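Local coordinates for conserved lipoprotein, putative (Clostridium novyi, PDB 4L1N), which is of unknown function but belongs to the DUF4652 family, grouped with the beta-propellers, and as a predicted lipoprotein is probably tethered to the cell membrane, at residues 63-68 with 80-86; 70-74 with 122-128; 90-94 with 137-141; 106-110 with 151-155. One frame throughout, in Å; residues are numbered along the deposited sequence.

Interaction 1 of 4, residues 63-68 with 80-86; sequences PTFATK and CIEGKGE
The carboxylate of E82 reaches into the bend at T64 and F65 and takes both backbone N-H groups. E82 OE1 receives F65 N at 2.8 Å on its syn lone pair, while E82 OE2 takes T64 N at 3.2 Å from above the carboxylate plane. A weak bond from T64 OG1 also falls on E82 OE2. Just beyond, the carbonyl F65 O is held from opposite faces of its plane by G83 N (2.9 Å) and G85 N (3.1 Å), so one acceptor gathers in the turn that follows the strand. The F65 ring lies flat over that turn, with G85 CA 3.6 Å from the ring centroid and almost on its normal, a CH-pi contact. This is where strand 77-82 of the antiparallel sheet runs out: a single bridge, A66 with E82, joins it to the irregular segment 63-68. T67 then spans I81 with two bonds, T67 N to I81 O at 3.0 Å and I81 N to T67 OG1 at 3.1 Å. What carries the E82 carboxylate to the bend is its bent chain, CG anti to the backbone N (chi1 165°) and a turn at chi2 (66°). P63 and A66 pack against C80 SG, and Y97 of strand 95-100 touches P63, C80 and E82. K84 turns away from 63-68 and gives its NZ to E90 O.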
loop_
_atom_site.group_PDB
_atom_site.type_symbol
_atom_site.label_atom_id
_atom_site.label_comp_id
_atom_site.label_asym_id
_atom_site.label_seq_id
_atom_site.Cartn_x
_atom_site.Cartn_y
_atom_site.Cartn_z
ATOM N N PRO A 63 4.358 11.270 12.019
ATOM C CA PRO A 63 3.882 9.941 12.467
ATOM C C PRO A 63 4.507 9.509 13.802
ATOM O O PRO A 63 5.619 9.948 14.119
ATOM C CB PRO A 63 4.310 9.019 11.328
ATOM C CG PRO A 63 5.413 9.736 10.637
ATOM C CD PRO A 63 5.061 11.176 10.723
ATOM N N THR A 64 3.780 8.687 14.607
ATOM C CA THR A 64 4.226 8.260 15.948
ATOM C C THR A 64 4.292 6.727 16.095
ATOM O O THR A 64 4.822 6.225 17.094
ATOM C CB THR A 64 3.307 8.865 17.052
ATOM O OG1 THR A 64 2.006 8.280 16.998
ATOM C CG2 THR A 64 3.184 10.379 16.966
ATOM N N PHE A 65 3.752 5.992 15.108
ATOM C CA PHE A 65 3.677 4.527 15.096
ATOM C C PHE A 65 3.587 4.047 13.639
ATOM O O PHE A 65 2.625 3.367 13.253
ATOM C CB PHE A 65 2.454 4.089 15.931
ATOM C CG PHE A 65 2.397 2.643 16.346
ATOM C CD1 PHE A 65 3.458 2.055 17.029
ATOM C CD2 PHE A 65 1.259 1.880 16.106
ATOM C CE1 PHE A 65 3.399 0.717 17.421
ATOM C CE2 PHE A 65 1.200 0.541 16.503
ATOM C CZ PHE A 65 2.269 -0.028 17.165
ATOM N N ALA A 66 4.605 4.428 12.831
ATOM C CA ALA A 66 4.667 4.179 11.388
ATOM C C ALA A 66 5.847 3.319 10.901
ATOM O O ALA A 66 6.812 3.101 11.634
ATOM C CB ALA A 66 4.730 5.508 10.671
ATOM N N THR A 67 5.770 2.872 9.617
ATOM C CA THR A 67 6.847 2.160 8.926
ATOM C C THR A 67 7.921 3.208 8.560
ATOM O O THR A 67 7.648 4.405 8.646
ATOM C CB THR A 67 6.328 1.358 7.706
ATOM O OG1 THR A 67 5.895 2.231 6.659
ATOM C CG2 THR A 67 5.233 0.365 8.064
ATOM N N LYS A 68 9.138 2.781 8.186
ATOM C CA LYS A 68 10.215 3.718 7.839
ATOM C C LYS A 68 9.875 4.499 6.555
ATOM O O LYS A 68 9.170 3.981 5.686
ATOM C CB LYS A 68 11.568 2.988 7.699
ATOM C CG LYS A 68 12.210 2.612 9.039
ATOM C CD LYS A 68 13.546 1.887 8.858
ATOM C CE LYS A 68 14.214 1.523 10.167
ATOM N NZ LYS A 68 13.609 0.316 10.789
ATOM N N CYS A 80 5.197 6.622 4.028
ATOM C CA CYS A 80 5.172 5.584 5.067
ATOM C C CYS A 80 3.714 5.258 5.431
ATOM O O CYS A 80 2.807 5.965 4.979
ATOM C CB CYS A 80 5.973 6.011 6.298
ATOM S SG CYS A 80 5.173 7.289 7.315
ATOM N N ILE A 81 3.496 4.200 6.254
ATOM C CA ILE A 81 2.168 3.810 6.740
ATOM C C ILE A 81 2.143 4.060 8.241
ATOM O O ILE A 81 2.834 3.346 8.973
ATOM C CB ILE A 81 1.772 2.339 6.398
ATOM C CG1 ILE A 81 1.783 2.060 4.893
ATOM C CG2 ILE A 81 0.410 1.967 7.024
ATOM C CD1 ILE A 81 2.131 0.688 4.571
ATOM N N GLU A 82 1.337 5.054 8.694
ATOM C CA GLU A 82 1.161 5.413 10.095
ATOM C C GLU A 82 -0.004 4.634 10.715
ATOM O O GLU A 82 -1.042 4.482 10.076
ATOM C CB GLU A 82 0.950 6.943 10.226
ATOM C CG GLU A 82 0.395 7.473 11.552
ATOM C CD GLU A 82 1.221 7.359 12.826
ATOM O OE1 GLU A 82 2.291 6.711 12.793
ATOM O OE2 GLU A 82 0.788 7.907 13.868
ATOM N N GLY A 83 0.194 4.145 11.942
ATOM C CA GLY A 83 -0.838 3.472 12.726
ATOM C C GLY A 83 -0.737 1.981 12.944
ATOM O O GLY A 83 -1.570 1.414 13.660
ATOM N N LYS A 84 0.268 1.326 12.335
ATOM C CA LYS A 84 0.392 -0.125 12.444
ATOM C C LYS A 84 1.799 -0.615 12.885
ATOM O O LYS A 84 2.091 -1.812 12.799
ATOM C CB LYS A 84 0.011 -0.757 11.108
ATOM C CG LYS A 84 -1.455 -0.686 10.734
ATOM C CD LYS A 84 -1.605 -1.325 9.366
ATOM C CE LYS A 84 -2.660 -2.400 9.288
ATOM N NZ LYS A 84 -2.273 -3.675 9.920
ATOM N N GLY A 85 2.629 0.276 13.407
ATOM C CA GLY A 85 3.962 -0.110 13.853
ATOM C C GLY A 85 4.990 -0.121 12.744
ATOM O O GLY A 85 4.655 0.108 11.583
ATOM N N GLU A 86 6.252 -0.392 13.105
ATOM C CA GLU A 86 7.452 -0.400 12.249
ATOM C C GLU A 86 7.363 -1.322 11.009
ATOM O O GLU A 86 8.024 -1.037 9.995
ATOM C CB GLU A 86 8.670 -0.821 13.089
ATOM C CG GLU A 86 9.990 -0.216 12.639
ATOM C CD GLU A 86 11.204 -0.810 13.326
ATOM O OE1 GLU A 86 11.492 -2.007 13.094
ATOM O OE2 GLU A 86 11.873 -0.074 14.087
#

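Interaction 2 of 4, residues 70-74 with 122-128; sequences KNSSN and YIDWFDD
K70 and W125 tie together the two outermost strands of the curled antiparallel sheet, 70-71 and 118-125. The segments run nearly in the same direction, 13° apart, and side chains rather than a backbone bridge span the seam between them. Two hydrogen bonds do most of the polar work there. W125 NE1 donates a hydrogen bond to K70 O at 2.9 Å, a straight one (177°) lying in the plane of the indole, although it meets the carbonyl from well above the carbonyl's own plane. In return, K70 NZ donates to I123 O at 3.0 Å, crossing the Y122 side chain at about a right angle on its way. The D124 carboxylate may add a weak attraction, but K70 NZ to D124 OD2 is 4.5 Å, too far for an ion pair. Apolar contact comes from the W125 ring: S72 CA sits over one face, 3.7 Å from the centroid of the five-membered ring, as a CH-pi contact. F77 and A79 of strand 77-82 and L131 of strand 130-137 also touch this indole. The third group of contacts is polar and gathers where both segments become loop. The N74 amide and D128 carboxylate stack there with their planes 23° apart, N74 N bonds weakly to D128 OD1, and S73 OG donates to that same oxygen, D128 OD1, on its syn side at 2.8 Å.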
loop_
_atom_site.group_PDB
_atom_site.type_symbol
_atom_site.label_atom_id
_atom_site.label_comp_id
_atom_site.label_asym_id
_atom_site.label_seq_id
_atom_site.Cartn_x
_atom_site.Cartn_y
_atom_site.Cartn_z
ATOM N N LYS A 70 10.094 5.686 3.059
ATOM C CA LYS A 70 10.652 5.279 1.772
ATOM C C LYS A 70 10.623 6.497 0.878
ATOM O O LYS A 70 9.550 7.040 0.604
ATOM C CB LYS A 70 9.855 4.117 1.150
ATOM C CG LYS A 70 10.394 2.716 1.411
ATOM C CD LYS A 70 9.352 1.665 0.984
ATOM C CE LYS A 70 9.686 0.264 1.422
ATOM N NZ LYS A 70 8.468 -0.484 1.821
ATOM N N ASN A 71 11.795 6.958 0.464
ATOM C CA ASN A 71 11.922 8.123 -0.398
ATOM C C ASN A 71 11.586 7.803 -1.844
ATOM O O ASN A 71 11.792 6.675 -2.295
ATOM C CB ASN A 71 13.345 8.635 -0.329
ATOM C CG ASN A 71 13.520 9.862 0.504
ATOM O OD1 ASN A 71 13.109 9.929 1.668
ATOM N ND2 ASN A 71 14.183 10.839 -0.074
ATOM N N SER A 72 11.112 8.809 -2.584
ATOM C CA SER A 72 10.839 8.698 -4.013
ATOM C C SER A 72 12.187 8.579 -4.753
ATOM O O SER A 72 13.217 8.980 -4.191
ATOM C CB SER A 72 10.058 9.923 -4.477
ATOM O OG SER A 72 9.838 9.900 -5.876
ATOM N N SER A 73 12.203 8.042 -5.993
ATOM C CA SER A 73 13.471 7.904 -6.740
ATOM C C SER A 73 14.171 9.263 -6.950
ATOM O O SER A 73 15.382 9.338 -6.762
ATOM C CB SER A 73 13.258 7.209 -8.082
ATOM O OG SER A 73 12.819 8.100 -9.093
ATOM N N ASN A 74 13.401 10.332 -7.278
ATOM C CA ASN A 74 13.905 11.696 -7.506
ATOM C C ASN A 74 14.175 12.449 -6.180
ATOM O O ASN A 74 14.590 13.612 -6.212
ATOM C CB ASN A 74 12.921 12.504 -8.389
ATOM C CG ASN A 74 11.547 12.779 -7.802
ATOM O OD1 ASN A 74 11.144 12.259 -6.751
ATOM N ND2 ASN A 74 10.777 13.606 -8.492
ATOM N N TYR A 122 1.240 -2.651 2.585
ATOM C CA TYR A 122 2.593 -2.505 2.022
ATOM C C TYR A 122 2.567 -1.432 0.951
ATOM O O TYR A 122 1.646 -1.401 0.132
ATOM C CB TYR A 122 3.161 -3.830 1.452
ATOM C CG TYR A 122 4.552 -3.698 0.847
ATOM C CD1 TYR A 122 4.724 -3.367 -0.496
ATOM C CD2 TYR A 122 5.692 -3.895 1.619
ATOM C CE1 TYR A 122 5.996 -3.196 -1.042
ATOM C CE2 TYR A 122 6.968 -3.714 1.085
ATOM C CZ TYR A 122 7.118 -3.368 -0.246
ATOM O OH TYR A 122 8.377 -3.186 -0.783
ATOM N N ILE A 123 3.572 -0.540 0.978
ATOM C CA ILE A 123 3.699 0.524 0.003
ATOM C C ILE A 123 5.149 0.617 -0.472
ATOM O O ILE A 123 6.087 0.389 0.298
ATOM C CB ILE A 123 3.164 1.917 0.499
ATOM C CG1 ILE A 123 4.071 2.577 1.572
ATOM C CG2 ILE A 123 1.680 1.882 0.920
ATOM C CD1 ILE A 123 4.031 4.014 1.607
ATOM N N ASP A 124 5.314 0.948 -1.754
ATOM C CA ASP A 124 6.583 1.232 -2.415
ATOM C C ASP A 124 6.310 2.088 -3.630
ATOM O O ASP A 124 5.155 2.204 -4.041
ATOM C CB ASP A 124 7.376 -0.014 -2.770
ATOM C CG ASP A 124 8.878 0.176 -2.660
ATOM O OD1 ASP A 124 9.341 1.355 -2.702
ATOM O OD2 ASP A 124 9.599 -0.856 -2.537
ATOM N N TRP A 125 7.343 2.729 -4.181
ATOM C CA TRP A 125 7.144 3.661 -5.283
ATOM C C TRP A 125 7.023 2.972 -6.636
ATOM O O TRP A 125 7.748 2.019 -6.914
ATOM C CB TRP A 125 8.259 4.704 -5.293
ATOM C CG TRP A 125 8.181 5.621 -4.109
ATOM C CD1 TRP A 125 8.836 5.487 -2.919
ATOM C CD2 TRP A 125 7.385 6.814 -3.998
ATOM N NE1 TRP A 125 8.542 6.553 -2.092
ATOM C CE2 TRP A 125 7.647 7.377 -2.728
ATOM C CE3 TRP A 125 6.495 7.481 -4.862
ATOM C CZ2 TRP A 125 7.022 8.554 -2.287
ATOM C CZ3 TRP A 125 5.892 8.657 -4.429
ATOM C CH2 TRP A 125 6.133 9.165 -3.148
ATOM N N PHE A 126 6.082 3.457 -7.469
ATOM C CA PHE A 126 5.832 2.975 -8.832
ATOM C C PHE A 126 6.589 3.873 -9.812
ATOM O O PHE A 126 7.214 3.381 -10.751
ATOM C CB PHE A 126 4.323 2.942 -9.145
ATOM C CG PHE A 126 3.981 2.473 -10.536
ATOM C CD1 PHE A 126 3.878 3.376 -11.586
ATOM C CD2 PHE A 126 3.771 1.126 -10.799
ATOM C CE1 PHE A 126 3.595 2.940 -12.878
ATOM C CE2 PHE A 126 3.485 0.687 -12.094
ATOM C CZ PHE A 126 3.392 1.598 -13.123
ATOM N N ASP A 127 6.488 5.186 -9.606
ATOM C CA ASP A 127 7.170 6.238 -10.350
ATOM C C ASP A 127 7.265 7.474 -9.409
ATOM O O ASP A 127 7.121 7.316 -8.200
ATOM C CB ASP A 127 6.515 6.522 -11.732
ATOM C CG ASP A 127 5.061 6.969 -11.785
ATOM O OD1 ASP A 127 4.589 7.599 -10.805
ATOM O OD2 ASP A 127 4.417 6.771 -12.847
ATOM N N ASP A 128 7.534 8.672 -9.929
ATOM C CA ASP A 128 7.716 9.842 -9.058
ATOM C C ASP A 128 6.399 10.463 -8.587
ATOM O O ASP A 128 6.435 11.382 -7.760
ATOM C CB ASP A 128 8.593 10.909 -9.743
ATOM C CG ASP A 128 9.975 10.399 -10.123
ATOM O OD1 ASP A 128 10.718 9.950 -9.215
ATOM O OD2 ASP A 128 10.310 10.439 -11.327
#

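Interaction 3 of 4, residues 90-94 with 137-141; sequences EEGVG and RAHGT
Two connecting loops meet here, the one between strands 77-82 and 95-100 and the one between strands 130-137 and 147-152, and E91 and G92 of the first lie against A138, H139 and G140 of the second. The backbones pass in nearly opposed directions, yet neither is a strand. Two hydrogen bonds pin them. G92 N donates to A138 O at 3.0 Å; one residue before G92 and two after A138, E91 OE2 accepts G140 N at 3.1 Å, so a side-chain oxygen makes the second bond. The proton of G140 points well at its acceptor (161°) but arrives from above the carboxylate plane, 58° out of it. E91 gets there with a chain extended beyond CG, crossing H139 at about a right angle. Its other oxygen, E91 OE1, lies at the edge of the imidazole, 3.5 Å from H139 CD2, with the carboxylate and ring planes almost perpendicular. E91 OE1 and H139 NE2 stay 4.7 Å apart and do not touch. Beside these polar contacts is a small apolar one, V93 CG2 resting on A138 CB at 3.7 Å, and V93 also touches Q113 and Q116. A138 is further held by backbone bonding to K117, while the T119 hydroxyl receives G94 N. Each loop joins strands adjacent in the antiparallel sheet, and the contact is plain packing between two such hairpin connections.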
loop_
_atom_site.group_PDB
_atom_site.type_symbol
_atom_site.label_atom_id
_atom_site.label_comp_id
_atom_site.label_asym_id
_atom_site.label_seq_id
_atom_site.Cartn_x
_atom_site.Cartn_y
_atom_site.Cartn_z
ATOM N N GLU A 90 0.692 -4.525 13.216
ATOM C CA GLU A 90 -0.312 -4.226 14.227
ATOM C C GLU A 90 -1.671 -4.029 13.599
ATOM O O GLU A 90 -1.768 -3.459 12.513
ATOM C CB GLU A 90 0.081 -2.983 15.030
ATOM C CG GLU A 90 1.355 -3.159 15.832
ATOM C CD GLU A 90 1.293 -4.269 16.860
ATOM O OE1 GLU A 90 0.408 -4.207 17.744
ATOM O OE2 GLU A 90 2.097 -5.226 16.749
ATOM N N GLU A 91 -2.727 -4.489 14.296
ATOM C CA GLU A 91 -4.119 -4.385 13.860
ATOM C C GLU A 91 -4.559 -2.938 13.752
ATOM O O GLU A 91 -4.020 -2.069 14.442
ATOM C CB GLU A 91 -5.045 -5.128 14.831
ATOM C CG GLU A 91 -5.218 -6.602 14.505
ATOM C CD GLU A 91 -6.388 -7.316 15.159
ATOM O OE1 GLU A 91 -7.186 -6.666 15.874
ATOM O OE2 GLU A 91 -6.518 -8.538 14.927
ATOM N N GLY A 92 -5.524 -2.693 12.875
ATOM C CA GLY A 92 -6.084 -1.364 12.669
ATOM C C GLY A 92 -5.983 -0.877 11.243
ATOM O O GLY A 92 -5.365 -1.540 10.405
ATOM N N VAL A 93 -6.624 0.283 10.962
ATOM C CA VAL A 93 -6.624 0.942 9.660
ATOM C C VAL A 93 -5.467 1.936 9.650
ATOM O O VAL A 93 -5.501 2.930 10.377
ATOM C CB VAL A 93 -7.987 1.610 9.316
ATOM C CG1 VAL A 93 -7.892 2.465 8.057
ATOM C CG2 VAL A 93 -9.099 0.578 9.170
ATOM N N GLY A 94 -4.437 1.625 8.874
ATOM C CA GLY A 94 -3.281 2.489 8.696
ATOM C C GLY A 94 -3.593 3.590 7.704
ATOM O O GLY A 94 -4.562 3.490 6.941
ATOM N N ARG A 137 -7.145 -6.683 4.796
ATOM C CA ARG A 137 -8.105 -6.517 5.881
ATOM C C ARG A 137 -7.355 -5.929 7.065
ATOM O O ARG A 137 -6.172 -6.242 7.242
ATOM C CB ARG A 137 -8.808 -7.839 6.238
ATOM C CG ARG A 137 -9.892 -8.293 5.238
ATOM C CD ARG A 137 -11.212 -7.557 5.413
ATOM N NE ARG A 137 -12.354 -8.247 4.806
ATOM C CZ ARG A 137 -12.722 -8.142 3.529
ATOM N NH1 ARG A 137 -12.010 -7.404 2.683
ATOM N NH2 ARG A 137 -13.790 -8.791 3.083
ATOM N N ALA A 138 -7.995 -4.992 7.793
ATOM C CA ALA A 138 -7.389 -4.251 8.894
ATOM C C ALA A 138 -7.193 -5.107 10.132
ATOM O O ALA A 138 -6.262 -4.863 10.905
ATOM C CB ALA A 138 -8.241 -3.044 9.235
ATOM N N HIS A 139 -8.075 -6.094 10.333
ATOM C CA HIS A 139 -8.022 -6.955 11.507
ATOM C C HIS A 139 -7.896 -8.443 11.114
ATOM O O HIS A 139 -8.316 -8.838 10.022
ATOM C CB HIS A 139 -9.260 -6.692 12.375
ATOM C CG HIS A 139 -9.418 -5.242 12.726
ATOM N ND1 HIS A 139 -10.256 -4.411 11.997
ATOM C CD2 HIS A 139 -8.784 -4.503 13.667
ATOM C CE1 HIS A 139 -10.135 -3.208 12.540
ATOM N NE2 HIS A 139 -9.253 -3.210 13.542
ATOM N N GLY A 140 -7.270 -9.233 11.983
ATOM C CA GLY A 140 -7.074 -10.657 11.744
ATOM C C GLY A 140 -5.632 -11.066 11.548
ATOM O O GLY A 140 -4.779 -10.222 11.257
ATOM N N THR A 141 -5.375 -12.385 11.681
ATOM C CA THR A 141 -4.066 -13.066 11.612
ATOM C C THR A 141 -3.740 -13.670 10.218
ATOM O O THR A 141 -2.598 -14.098 9.958
ATOM C CB THR A 141 -4.039 -14.204 12.674
ATOM O OG1 THR A 141 -5.217 -15.025 12.577
ATOM C CG2 THR A 141 -3.894 -13.676 14.098
#

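Interaction 4 of 4, residues 106-110 with 151-155; sequences KWELD and VNIET
W107 carries its indole toward 151-155 because chi1 (70°) sets CG between the backbone N and the carbonyl carbon, swinging the ring off strand 105-111 until NE1 faces I153 O. L109, two residues on and pointing to the same side of the strand, has CG anti to its carbonyl carbon (chi1 -68°) and brings its methyls up to I153 and V151. W107 NE1 donates to I153 O at 2.8 Å; the donor lies nearly along the C=O axis, and the oxygen is close to the ring plane at the indole edge. This bond satisfies NE1, the one polar atom of the buried W107 side chain. Most of the remaining contact is hydrocarbon. W107 CZ2 meets I153 CD1 at 3.9 Å, with the two side chains crossing at about a right angle, while L109 and V151 come tip to tip, L109 CD1 to V151 CG1 at 4.0 Å. L109 CD2 also lies 3.8 Å from I153 O, tucked beside the acceptor. Over one face of the indole sits E154 OE1, 4.0 Å from W107 CZ2; the other oxygen of that carboxylate forms a salt bridge to K54, and K54 in turn makes a cation-pi contact with W107. The backbone that presents I153 O is shaped by N152, whose OD1 accepts E154 N at 3.1 Å on an in-plane lone pair. F52 of strand 49-56 touches both L109 and V151. Strands that are not neighbours in the sheet thus meet across its curled interior, with an Asx turn at N152 where strand 147-152 ends.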
loop_
_atom_site.group_PDB
_atom_site.type_symbol
_atom_site.label_atom_id
_atom_site.label_comp_id
_atom_site.label_asym_id
_atom_site.label_seq_id
_atom_site.Cartn_x
_atom_site.Cartn_y
_atom_site.Cartn_z
ATOM N N LYS A 106 3.120 18.309 4.060
ATOM C CA LYS A 106 2.726 17.012 4.606
ATOM C C LYS A 106 1.240 16.790 4.401
ATOM O O LYS A 106 0.442 17.685 4.649
ATOM C CB LYS A 106 3.047 16.918 6.118
ATOM C CG LYS A 106 4.514 17.070 6.504
ATOM C CD LYS A 106 4.671 17.534 7.948
ATOM C CE LYS A 106 6.087 17.957 8.241
ATOM N NZ LYS A 106 6.410 17.836 9.685
ATOM N N TRP A 107 0.862 15.596 3.980
ATOM C CA TRP A 107 -0.532 15.192 3.833
ATOM C C TRP A 107 -0.650 13.676 4.056
ATOM O O TRP A 107 0.365 13.006 4.245
ATOM C CB TRP A 107 -1.136 15.634 2.490
ATOM C CG TRP A 107 -0.624 14.924 1.270
ATOM C CD1 TRP A 107 -1.180 13.833 0.667
ATOM C CD2 TRP A 107 0.417 15.378 0.398
ATOM N NE1 TRP A 107 -0.513 13.545 -0.500
ATOM C CE2 TRP A 107 0.477 14.477 -0.687
ATOM C CE3 TRP A 107 1.323 16.456 0.437
ATOM C CZ2 TRP A 107 1.415 14.609 -1.716
ATOM C CZ3 TRP A 107 2.260 16.576 -0.574
ATOM C CH2 TRP A 107 2.320 15.642 -1.620
ATOM N N GLU A 108 -1.891 13.170 4.125
ATOM C CA GLU A 108 -2.180 11.769 4.320
ATOM C C GLU A 108 -3.227 11.306 3.310
ATOM O O GLU A 108 -4.083 12.084 2.884
ATOM C CB GLU A 108 -2.599 11.452 5.782
ATOM C CG GLU A 108 -4.001 11.866 6.197
ATOM C CD GLU A 108 -4.407 11.613 7.640
ATOM O OE1 GLU A 108 -3.728 12.112 8.568
ATOM O OE2 GLU A 108 -5.493 11.026 7.835
ATOM N N LEU A 109 -3.107 10.040 2.891
ATOM C CA LEU A 109 -4.050 9.376 2.008
ATOM C C LEU A 109 -4.820 8.378 2.837
ATOM O O LEU A 109 -4.234 7.450 3.407
ATOM C CB LEU A 109 -3.360 8.685 0.832
ATOM C CG LEU A 109 -2.691 9.521 -0.240
ATOM C CD1 LEU A 109 -2.085 8.594 -1.296
ATOM C CD2 LEU A 109 -3.656 10.495 -0.907
ATOM N N ASP A 110 -6.121 8.598 2.952
ATOM C CA ASP A 110 -6.977 7.744 3.755
ATOM C C ASP A 110 -7.916 6.957 2.919
ATOM O O ASP A 110 -8.552 7.492 2.021
ATOM C CB ASP A 110 -7.789 8.568 4.750
ATOM C CG ASP A 110 -7.026 8.997 5.973
ATOM O OD1 ASP A 110 -5.807 8.702 6.052
ATOM O OD2 ASP A 110 -7.645 9.615 6.863
ATOM N N VAL A 151 -1.409 3.853 -6.874
ATOM C CA VAL A 151 -2.131 4.976 -6.252
ATOM C C VAL A 151 -1.405 6.319 -6.440
ATOM O O VAL A 151 -0.257 6.464 -6.036
ATOM C CB VAL A 151 -2.372 4.676 -4.749
ATOM C CG1 VAL A 151 -3.114 5.821 -4.058
ATOM C CG2 VAL A 151 -3.111 3.343 -4.563
ATOM N N ASN A 152 -2.102 7.303 -7.030
ATOM C CA ASN A 152 -1.611 8.666 -7.249
ATOM C C ASN A 152 -1.513 9.386 -5.904
ATOM O O ASN A 152 -2.520 9.536 -5.208
ATOM C CB ASN A 152 -2.531 9.401 -8.206
ATOM C CG ASN A 152 -1.972 10.689 -8.771
ATOM O OD1 ASN A 152 -1.535 11.604 -8.056
ATOM N ND2 ASN A 152 -2.041 10.811 -10.080
ATOM N N ILE A 153 -0.289 9.802 -5.530
ATOM C CA ILE A 153 0.010 10.419 -4.230
ATOM C C ILE A 153 -0.716 11.746 -4.030
ATOM O O ILE A 153 -0.847 12.192 -2.886
ATOM C CB ILE A 153 1.536 10.579 -3.958
ATOM C CG1 ILE A 153 2.216 11.602 -4.881
ATOM C CG2 ILE A 153 2.240 9.233 -3.940
ATOM C CD1 ILE A 153 3.350 12.308 -4.267
ATOM N N GLU A 154 -1.212 12.352 -5.113
ATOM C CA GLU A 154 -1.894 13.638 -5.048
ATOM C C GLU A 154 -3.421 13.496 -5.100
ATOM O O GLU A 154 -4.096 14.075 -4.256
ATOM C CB GLU A 154 -1.389 14.553 -6.186
ATOM C CG GLU A 154 -1.878 15.991 -6.144
ATOM C CD GLU A 154 -1.727 16.706 -4.816
ATOM O OE1 GLU A 154 -0.583 16.832 -4.323
ATOM O OE2 GLU A 154 -2.766 17.137 -4.267
ATOM N N THR A 155 -3.963 12.774 -6.095
ATOM C CA THR A 155 -5.408 12.651 -6.308
ATOM C C THR A 155 -6.053 11.483 -5.529
ATOM O O THR A 155 -7.268 11.484 -5.326
ATOM C CB THR A 155 -5.730 12.530 -7.813
ATOM O OG1 THR A 155 -5.151 11.343 -8.351
ATOM C CG2 THR A 155 -5.286 13.749 -8.622
#

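In the fold
Interaction 4 is the buried one, mostly apolar, with one indole bond and a carboxylate at the ring's face, and joins non-neighbouring strands across the inside of the curled nine-stranded sheet. Interactions 2 and 3 lie at the surface on opposite sides of the chain's centre, and polar groups carry most of each: the first joins the sheet's two edge strands, the second two loops. Interaction 1, partly buried, is the richest in backbone bonds, with an irregular segment laid on the end of strand 77-82. It borders 2 through I81 and I123, and 3 through F65 against E90. W125 of interaction 2 packs on I153 of interaction 4, linking seam to core.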